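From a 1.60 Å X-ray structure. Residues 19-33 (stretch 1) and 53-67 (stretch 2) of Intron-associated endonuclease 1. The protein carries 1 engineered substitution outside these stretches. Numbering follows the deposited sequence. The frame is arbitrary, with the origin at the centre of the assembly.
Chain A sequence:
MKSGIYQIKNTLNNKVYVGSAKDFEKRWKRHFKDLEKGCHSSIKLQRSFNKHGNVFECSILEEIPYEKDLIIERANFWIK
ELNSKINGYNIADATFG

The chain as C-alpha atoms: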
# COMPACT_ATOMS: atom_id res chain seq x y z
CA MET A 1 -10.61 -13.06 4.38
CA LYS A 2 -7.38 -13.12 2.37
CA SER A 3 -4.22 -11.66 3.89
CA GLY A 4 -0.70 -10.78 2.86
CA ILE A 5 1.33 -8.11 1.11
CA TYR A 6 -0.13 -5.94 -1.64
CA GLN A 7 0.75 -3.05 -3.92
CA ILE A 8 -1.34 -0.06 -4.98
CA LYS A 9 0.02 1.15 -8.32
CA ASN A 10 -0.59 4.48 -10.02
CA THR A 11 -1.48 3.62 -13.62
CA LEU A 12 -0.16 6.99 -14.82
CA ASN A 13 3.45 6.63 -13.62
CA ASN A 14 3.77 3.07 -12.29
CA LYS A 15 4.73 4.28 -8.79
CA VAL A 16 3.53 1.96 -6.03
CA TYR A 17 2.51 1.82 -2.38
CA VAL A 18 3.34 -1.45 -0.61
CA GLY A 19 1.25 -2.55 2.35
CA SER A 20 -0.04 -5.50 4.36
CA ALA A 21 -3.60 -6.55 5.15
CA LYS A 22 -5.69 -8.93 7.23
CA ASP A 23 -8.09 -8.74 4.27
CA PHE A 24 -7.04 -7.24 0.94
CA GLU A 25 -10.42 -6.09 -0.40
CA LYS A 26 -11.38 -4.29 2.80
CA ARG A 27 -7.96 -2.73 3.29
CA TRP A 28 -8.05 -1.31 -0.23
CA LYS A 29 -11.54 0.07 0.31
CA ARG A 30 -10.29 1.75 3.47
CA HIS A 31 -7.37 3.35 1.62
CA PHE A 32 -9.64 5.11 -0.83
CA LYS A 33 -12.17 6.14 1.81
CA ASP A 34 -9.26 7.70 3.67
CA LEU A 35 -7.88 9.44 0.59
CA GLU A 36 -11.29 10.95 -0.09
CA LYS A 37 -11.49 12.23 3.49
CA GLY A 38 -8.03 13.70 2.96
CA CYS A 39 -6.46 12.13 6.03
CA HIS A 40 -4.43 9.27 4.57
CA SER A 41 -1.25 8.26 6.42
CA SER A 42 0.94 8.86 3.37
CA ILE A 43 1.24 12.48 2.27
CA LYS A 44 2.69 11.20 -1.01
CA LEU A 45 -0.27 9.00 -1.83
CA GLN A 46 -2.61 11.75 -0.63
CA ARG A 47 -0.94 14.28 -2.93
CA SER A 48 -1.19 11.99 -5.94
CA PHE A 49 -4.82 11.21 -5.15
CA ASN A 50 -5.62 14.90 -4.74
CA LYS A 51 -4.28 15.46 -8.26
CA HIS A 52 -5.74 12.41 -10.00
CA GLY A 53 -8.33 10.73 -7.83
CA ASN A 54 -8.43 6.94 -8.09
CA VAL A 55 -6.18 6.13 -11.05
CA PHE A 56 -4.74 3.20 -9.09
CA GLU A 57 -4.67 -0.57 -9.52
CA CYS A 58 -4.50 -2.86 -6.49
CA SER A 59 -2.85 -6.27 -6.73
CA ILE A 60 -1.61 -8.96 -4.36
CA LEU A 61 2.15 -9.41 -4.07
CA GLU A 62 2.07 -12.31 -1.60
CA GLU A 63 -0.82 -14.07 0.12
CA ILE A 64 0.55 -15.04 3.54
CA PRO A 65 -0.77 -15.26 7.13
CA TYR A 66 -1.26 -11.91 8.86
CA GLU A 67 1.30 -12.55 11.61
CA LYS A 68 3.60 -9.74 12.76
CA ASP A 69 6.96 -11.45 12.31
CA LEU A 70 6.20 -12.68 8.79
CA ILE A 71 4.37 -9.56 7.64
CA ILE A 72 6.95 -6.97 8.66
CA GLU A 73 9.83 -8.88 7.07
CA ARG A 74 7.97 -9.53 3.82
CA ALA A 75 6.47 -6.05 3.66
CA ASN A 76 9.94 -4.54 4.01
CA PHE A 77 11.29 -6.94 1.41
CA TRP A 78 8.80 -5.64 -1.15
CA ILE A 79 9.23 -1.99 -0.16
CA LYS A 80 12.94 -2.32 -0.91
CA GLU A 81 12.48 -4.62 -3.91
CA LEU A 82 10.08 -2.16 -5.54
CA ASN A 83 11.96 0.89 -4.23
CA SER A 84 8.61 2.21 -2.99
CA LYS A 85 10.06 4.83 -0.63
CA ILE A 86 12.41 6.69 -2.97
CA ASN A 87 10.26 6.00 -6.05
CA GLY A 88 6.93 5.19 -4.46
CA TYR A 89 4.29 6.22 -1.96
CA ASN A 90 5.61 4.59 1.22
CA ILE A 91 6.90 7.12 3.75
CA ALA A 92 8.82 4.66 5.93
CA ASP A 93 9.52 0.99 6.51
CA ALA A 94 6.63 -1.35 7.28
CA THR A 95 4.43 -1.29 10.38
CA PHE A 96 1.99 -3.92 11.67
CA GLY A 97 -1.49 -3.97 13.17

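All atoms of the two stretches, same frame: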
# COMPACT_ATOMS: atom_id res chain seq x y z
N GLY A 19 1.85 -2.44 1.03
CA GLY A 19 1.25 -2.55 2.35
C GLY A 19 0.92 -3.98 2.71
O GLY A 19 1.18 -4.90 1.95
N SER A 20 0.34 -4.17 3.90
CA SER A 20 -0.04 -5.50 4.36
C SER A 20 -1.49 -5.44 4.84
O SER A 20 -1.95 -4.40 5.30
CB SER A 20 0.87 -5.95 5.50
OG SER A 20 0.81 -5.06 6.60
N ALA A 21 -2.21 -6.55 4.73
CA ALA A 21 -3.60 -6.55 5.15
C ALA A 21 -4.09 -7.87 5.71
O ALA A 21 -3.62 -8.94 5.33
CB ALA A 21 -4.48 -6.14 3.98
N LYS A 22 -5.05 -7.76 6.63
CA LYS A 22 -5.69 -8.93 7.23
C LYS A 22 -6.66 -9.41 6.15
O LYS A 22 -6.90 -10.61 6.00
CB LYS A 22 -6.44 -8.53 8.50
CG LYS A 22 -7.25 -9.66 9.14
CD LYS A 22 -6.38 -10.85 9.52
CE LYS A 22 -7.22 -11.99 10.10
NZ LYS A 22 -6.41 -13.20 10.38
N ASP A 23 -7.21 -8.46 5.40
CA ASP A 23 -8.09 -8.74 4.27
C ASP A 23 -7.83 -7.70 3.19
O ASP A 23 -8.07 -6.51 3.40
CB ASP A 23 -9.57 -8.70 4.63
CG ASP A 23 -10.46 -9.01 3.44
OD1 ASP A 23 -10.42 -10.17 2.96
OD2 ASP A 23 -11.17 -8.11 2.95
N PHE A 24 -7.36 -8.14 2.04
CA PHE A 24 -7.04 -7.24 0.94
C PHE A 24 -8.16 -6.31 0.50
O PHE A 24 -8.01 -5.09 0.52
CB PHE A 24 -6.56 -8.04 -0.28
CG PHE A 24 -5.25 -8.74 -0.07
CD1 PHE A 24 -4.10 -8.01 0.19
CD2 PHE A 24 -5.16 -10.12 -0.17
CE1 PHE A 24 -2.87 -8.65 0.36
CE2 PHE A 24 -3.95 -10.78 0.00
CZ PHE A 24 -2.79 -10.04 0.27
N GLU A 25 -9.29 -6.88 0.09
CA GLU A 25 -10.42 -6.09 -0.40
C GLU A 25 -10.84 -4.97 0.55
O GLU A 25 -11.04 -3.83 0.12
CB GLU A 25 -11.61 -7.00 -0.67
CG GLU A 25 -12.47 -6.56 -1.85
CD GLU A 25 -11.71 -6.60 -3.17
OE1 GLU A 25 -11.23 -7.69 -3.55
OE2 GLU A 25 -11.58 -5.54 -3.82
N LYS A 26 -10.97 -5.29 1.83
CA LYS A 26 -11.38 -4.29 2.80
C LYS A 26 -10.30 -3.25 3.06
O LYS A 26 -10.60 -2.07 3.25
CB LYS A 26 -11.80 -4.97 4.10
CG LYS A 26 -13.10 -5.74 3.93
CD LYS A 26 -13.51 -6.47 5.18
CE LYS A 26 -14.85 -7.16 4.94
NZ LYS A 26 -15.28 -7.97 6.11
N ARG A 27 -9.04 -3.68 3.06
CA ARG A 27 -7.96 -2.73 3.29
C ARG A 27 -7.91 -1.71 2.16
O ARG A 27 -7.72 -0.52 2.40
CB ARG A 27 -6.60 -3.44 3.39
CG ARG A 27 -5.46 -2.49 3.74
CD ARG A 27 -5.61 -1.99 5.17
NE ARG A 27 -4.69 -0.90 5.51
CZ ARG A 27 -4.92 0.39 5.27
NH1 ARG A 27 -6.04 0.77 4.67
NH2 ARG A 27 -4.05 1.30 5.68
N TRP A 28 -8.08 -2.19 0.93
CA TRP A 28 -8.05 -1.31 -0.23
C TRP A 28 -9.20 -0.33 -0.20
O TRP A 28 -9.04 0.84 -0.55
CB TRP A 28 -8.09 -2.13 -1.53
CG TRP A 28 -6.90 -3.04 -1.70
CD1 TRP A 28 -5.66 -2.89 -1.15
CD2 TRP A 28 -6.83 -4.22 -2.51
NE1 TRP A 28 -4.83 -3.90 -1.56
CE2 TRP A 28 -5.52 -4.74 -2.39
CE3 TRP A 28 -7.76 -4.90 -3.32
CZ2 TRP A 28 -5.11 -5.90 -3.06
CZ3 TRP A 28 -7.34 -6.05 -3.98
CH2 TRP A 28 -6.03 -6.54 -3.85
N LYS A 29 -10.37 -0.80 0.22
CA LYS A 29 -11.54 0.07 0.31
C LYS A 29 -11.25 1.16 1.32
O LYS A 29 -11.60 2.33 1.11
CB LYS A 29 -12.78 -0.72 0.74
CG LYS A 29 -13.32 -1.65 -0.33
CD LYS A 29 -14.65 -2.24 0.10
CE LYS A 29 -15.26 -3.09 -1.00
NZ LYS A 29 -16.63 -3.58 -0.64
N ARG A 30 -10.61 0.79 2.42
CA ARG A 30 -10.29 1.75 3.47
C ARG A 30 -9.31 2.82 2.98
O ARG A 30 -9.42 3.98 3.35
CB ARG A 30 -9.71 1.05 4.70
CG ARG A 30 -9.29 2.00 5.80
CD ARG A 30 -9.43 1.36 7.17
NE ARG A 30 -8.56 0.21 7.35
CZ ARG A 30 -7.34 0.26 7.87
NH1 ARG A 30 -6.82 1.41 8.27
NH2 ARG A 30 -6.63 -0.86 8.01
N HIS A 31 -8.35 2.41 2.16
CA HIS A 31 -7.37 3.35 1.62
C HIS A 31 -8.05 4.47 0.85
O HIS A 31 -7.73 5.64 1.03
CB HIS A 31 -6.40 2.65 0.68
CG HIS A 31 -5.24 2.02 1.37
ND1 HIS A 31 -4.32 2.75 2.09
CD2 HIS A 31 -4.83 0.73 1.43
CE1 HIS A 31 -3.39 1.93 2.56
NE2 HIS A 31 -3.67 0.70 2.18
N PHE A 32 -8.97 4.11 -0.03
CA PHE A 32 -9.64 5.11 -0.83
C PHE A 32 -10.64 5.94 -0.05
O PHE A 32 -10.85 7.11 -0.37
CB PHE A 32 -10.26 4.45 -2.07
CG PHE A 32 -9.23 3.83 -2.97
CD1 PHE A 32 -8.25 4.62 -3.56
CD2 PHE A 32 -9.21 2.46 -3.20
CE1 PHE A 32 -7.25 4.05 -4.36
CE2 PHE A 32 -8.22 1.88 -3.99
CZ PHE A 32 -7.23 2.68 -4.57
N LYS A 33 -11.25 5.37 0.98
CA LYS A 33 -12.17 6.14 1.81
C LYS A 33 -11.34 7.19 2.53
O LYS A 33 -11.76 8.34 2.68
CB LYS A 33 -12.87 5.25 2.84
CG LYS A 33 -13.98 4.39 2.28
CD LYS A 33 -14.75 3.71 3.40
CE LYS A 33 -15.92 2.89 2.86
NZ LYS A 33 -16.69 2.25 3.96
N GLY A 53 -7.21 11.54 -8.28
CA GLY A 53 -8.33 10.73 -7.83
C GLY A 53 -7.87 9.29 -7.94
O GLY A 53 -6.67 9.02 -8.00
N ASN A 54 -8.81 8.35 -8.02
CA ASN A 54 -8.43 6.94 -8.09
C ASN A 54 -8.02 6.41 -9.46
O ASN A 54 -8.83 5.83 -10.18
CB ASN A 54 -9.55 6.07 -7.53
CG ASN A 54 -9.12 4.62 -7.34
OD1 ASN A 54 -9.89 3.80 -6.83
ND2 ASN A 54 -7.90 4.30 -7.75
N VAL A 55 -6.75 6.62 -9.79
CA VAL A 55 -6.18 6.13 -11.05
C VAL A 55 -5.27 4.96 -10.69
O VAL A 55 -4.34 4.64 -11.43
CB VAL A 55 -5.34 7.22 -11.75
CG1 VAL A 55 -6.25 8.33 -12.25
CG2 VAL A 55 -4.30 7.79 -10.79
N PHE A 56 -5.56 4.31 -9.56
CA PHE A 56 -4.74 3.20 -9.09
C PHE A 56 -5.28 1.81 -9.36
O PHE A 56 -6.48 1.61 -9.58
CB PHE A 56 -4.49 3.34 -7.59
CG PHE A 56 -3.89 4.66 -7.19
CD1 PHE A 56 -4.69 5.78 -7.02
CD2 PHE A 56 -2.51 4.78 -7.03
CE1 PHE A 56 -4.13 7.02 -6.70
CE2 PHE A 56 -1.95 6.01 -6.71
CZ PHE A 56 -2.75 7.13 -6.54
N GLU A 57 -4.37 0.84 -9.33
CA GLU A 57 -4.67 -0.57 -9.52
C GLU A 57 -4.09 -1.32 -8.32
O GLU A 57 -2.91 -1.18 -8.01
CB GLU A 57 -4.01 -1.11 -10.78
CG GLU A 57 -4.81 -0.94 -12.05
CD GLU A 57 -4.18 -1.67 -13.23
OE1 GLU A 57 -3.95 -2.90 -13.11
OE2 GLU A 57 -3.91 -1.03 -14.26
N CYS A 58 -4.93 -2.09 -7.65
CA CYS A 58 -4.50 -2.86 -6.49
C CYS A 58 -4.27 -4.31 -6.87
O CYS A 58 -5.10 -4.92 -7.55
CB CYS A 58 -5.56 -2.79 -5.38
SG CYS A 58 -5.92 -1.14 -4.75
N SER A 59 -3.15 -4.87 -6.44
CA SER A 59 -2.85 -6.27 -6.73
C SER A 59 -2.13 -6.91 -5.55
O SER A 59 -1.51 -6.23 -4.74
CB SER A 59 -2.00 -6.40 -8.00
OG SER A 59 -0.78 -5.69 -7.89
N ILE A 60 -2.24 -8.23 -5.45
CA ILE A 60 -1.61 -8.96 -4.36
C ILE A 60 -0.17 -9.31 -4.74
O ILE A 60 0.09 -9.75 -5.86
CB ILE A 60 -2.36 -10.28 -4.08
CG1 ILE A 60 -3.77 -9.98 -3.59
CG2 ILE A 60 -1.59 -11.11 -3.06
CD1 ILE A 60 -4.66 -11.20 -3.48
N LEU A 61 0.75 -9.08 -3.82
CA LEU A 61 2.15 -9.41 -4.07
C LEU A 61 2.40 -10.80 -3.50
O LEU A 61 3.02 -11.65 -4.15
CB LEU A 61 3.08 -8.40 -3.40
CG LEU A 61 3.08 -6.97 -3.96
CD1 LEU A 61 4.04 -6.12 -3.15
CD2 LEU A 61 3.48 -6.97 -5.42
N GLU A 62 1.90 -11.03 -2.29
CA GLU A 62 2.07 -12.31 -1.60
C GLU A 62 0.93 -12.59 -0.64
O GLU A 62 0.67 -11.78 0.26
CB GLU A 62 3.34 -12.29 -0.76
CG GLU A 62 4.57 -12.87 -1.38
CD GLU A 62 5.77 -12.65 -0.49
OE1 GLU A 62 5.69 -12.96 0.72
OE2 GLU A 62 6.80 -12.17 -1.00
N GLU A 63 0.24 -13.72 -0.81
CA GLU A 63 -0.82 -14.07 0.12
C GLU A 63 -0.12 -14.90 1.20
O GLU A 63 0.40 -15.98 0.92
CB GLU A 63 -1.91 -14.92 -0.54
CG GLU A 63 -3.01 -15.32 0.45
CD GLU A 63 -4.13 -16.14 -0.16
OE1 GLU A 63 -5.00 -16.60 0.61
OE2 GLU A 63 -4.15 -16.32 -1.39
N ILE A 64 -0.09 -14.37 2.41
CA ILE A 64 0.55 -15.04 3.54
C ILE A 64 -0.23 -14.70 4.80
O ILE A 64 -0.99 -13.73 4.82
CB ILE A 64 2.02 -14.59 3.73
CG1 ILE A 64 2.10 -13.07 3.93
CG2 ILE A 64 2.86 -15.02 2.53
CD1 ILE A 64 3.51 -12.55 4.10
N PRO A 65 -0.06 -15.50 5.87
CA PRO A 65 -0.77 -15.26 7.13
C PRO A 65 -0.44 -13.88 7.70
O PRO A 65 0.70 -13.42 7.62
CB PRO A 65 -0.27 -16.38 8.03
CG PRO A 65 -0.02 -17.49 7.06
CD PRO A 65 0.68 -16.77 5.92
N TYR A 66 -1.45 -13.23 8.28
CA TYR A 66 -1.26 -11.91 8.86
C TYR A 66 -0.70 -12.06 10.28
O TYR A 66 -1.43 -11.91 11.27
CB TYR A 66 -2.58 -11.15 8.86
CG TYR A 66 -2.45 -9.67 9.17
CD1 TYR A 66 -2.82 -9.17 10.42
CD2 TYR A 66 -1.98 -8.77 8.22
CE1 TYR A 66 -2.72 -7.82 10.71
CE2 TYR A 66 -1.87 -7.41 8.50
CZ TYR A 66 -2.25 -6.94 9.75
OH TYR A 66 -2.16 -5.60 10.05
N GLU A 67 0.58 -12.37 10.35
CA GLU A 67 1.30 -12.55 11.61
C GLU A 67 2.46 -11.55 11.60
O GLU A 67 3.23 -11.50 10.64
CB GLU A 67 1.83 -13.98 11.72
CG GLU A 67 0.74 -15.06 11.76
CD GLU A 67 -0.14 -14.96 13.00
OE1 GLU A 67 0.38 -14.61 14.07
OE2 GLU A 67 -1.35 -15.25 12.89
O HOH W 1 -0.51 -3.94 8.76
O HOH W 2 -4.32 -14.41 8.56
O HOH W 3 -4.02 -12.69 12.30

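A helix can be fixed against a strand without a single direct hydrogen bond between them, provided that flat rings on one meet small or aliphatic groups on the other. The contact between residues 19-33 and 53-67 of this endonuclease illustrates the principle. It buries 640 Å², counting both sides, and its largest contributors are Y66, F32 and W28.

The helix 24-33 runs nearly antiparallel to the strand 56-60, at 154° between their directions, with the axes 10.0 Å apart at closest approach. F24, W28 and F32 are spaced four residues apart, so they fall along one side of the helix, and all three direct their CA-to-CB bonds toward the strand. Each has chi1 in the m well, and the three rings form a row facing I60, C58 and N54 in turn. The start of the helix is secured within its own stretch: D23, at the N-cap, accepts a hydrogen bond from the backbone of K26 (K26 N to D23 OD2, 3.0 Å).

W28 occupies the middle of the row. Its indole lies with one face against C58, whose CB approaches W28 CD2 to 3.4 Å and stands almost directly over the six-membered ring, while the sulfur sits over the five-membered ring, with C58 SG 3.9 Å from its centroid. A cysteine suits this place because it is compact enough to let the indole come close, yet offers a polarizable sulfur to the ring. The same SG lies at the edge of the next ring, 3.9 Å from F32 CE2, so one small side chain serves two aromatic neighbours.

F32 closes this end of the contact. The side chain of N54 covers one face of its ring, and F56 meets it near its edge, with F56 CD1 4.1 Å from F32 CE1. Towards the other end of the helix, F24 receives I60 over its face: I60 CG1 is 3.7 Å from the ring centroid, and I60 CD1 approaches F24 CD2 to 3.5 Å. The branched aliphatic chain also reaches W28, with I60 CG1 4.1 Å from W28 CH2, and so packs against both rings.

Beyond the helix, Y66 covers the most surface of any residue here, lying against the segment 20-22. Its ring presents a face to K22, whose CB stands 4.2 Å from the centroid in a CH-pi contact, and Y66 CD2 is 3.3 Å from A21 O. Tyrosine combines this broad apolar surface with a hydroxyl that can reach solvent. Water 1 joins the two side chains, 2.8 Å from S20 OG and 2.7 Å from Y66 OH. The long chain of K22 carries its ammonium group out to two further waters: K22 NZ donates to water 2 at 3.0 Å and to water 3 at 3.1 Å. Water 2 also accepts from Y66 N (3.1 Å), whereas water 3 donates to Y66 O (2.9 Å). Packing round the rings thus supplies most of the direct contact, with no direct hydrogen bond, and water bridges the polar groups of S20, K22 and Y66.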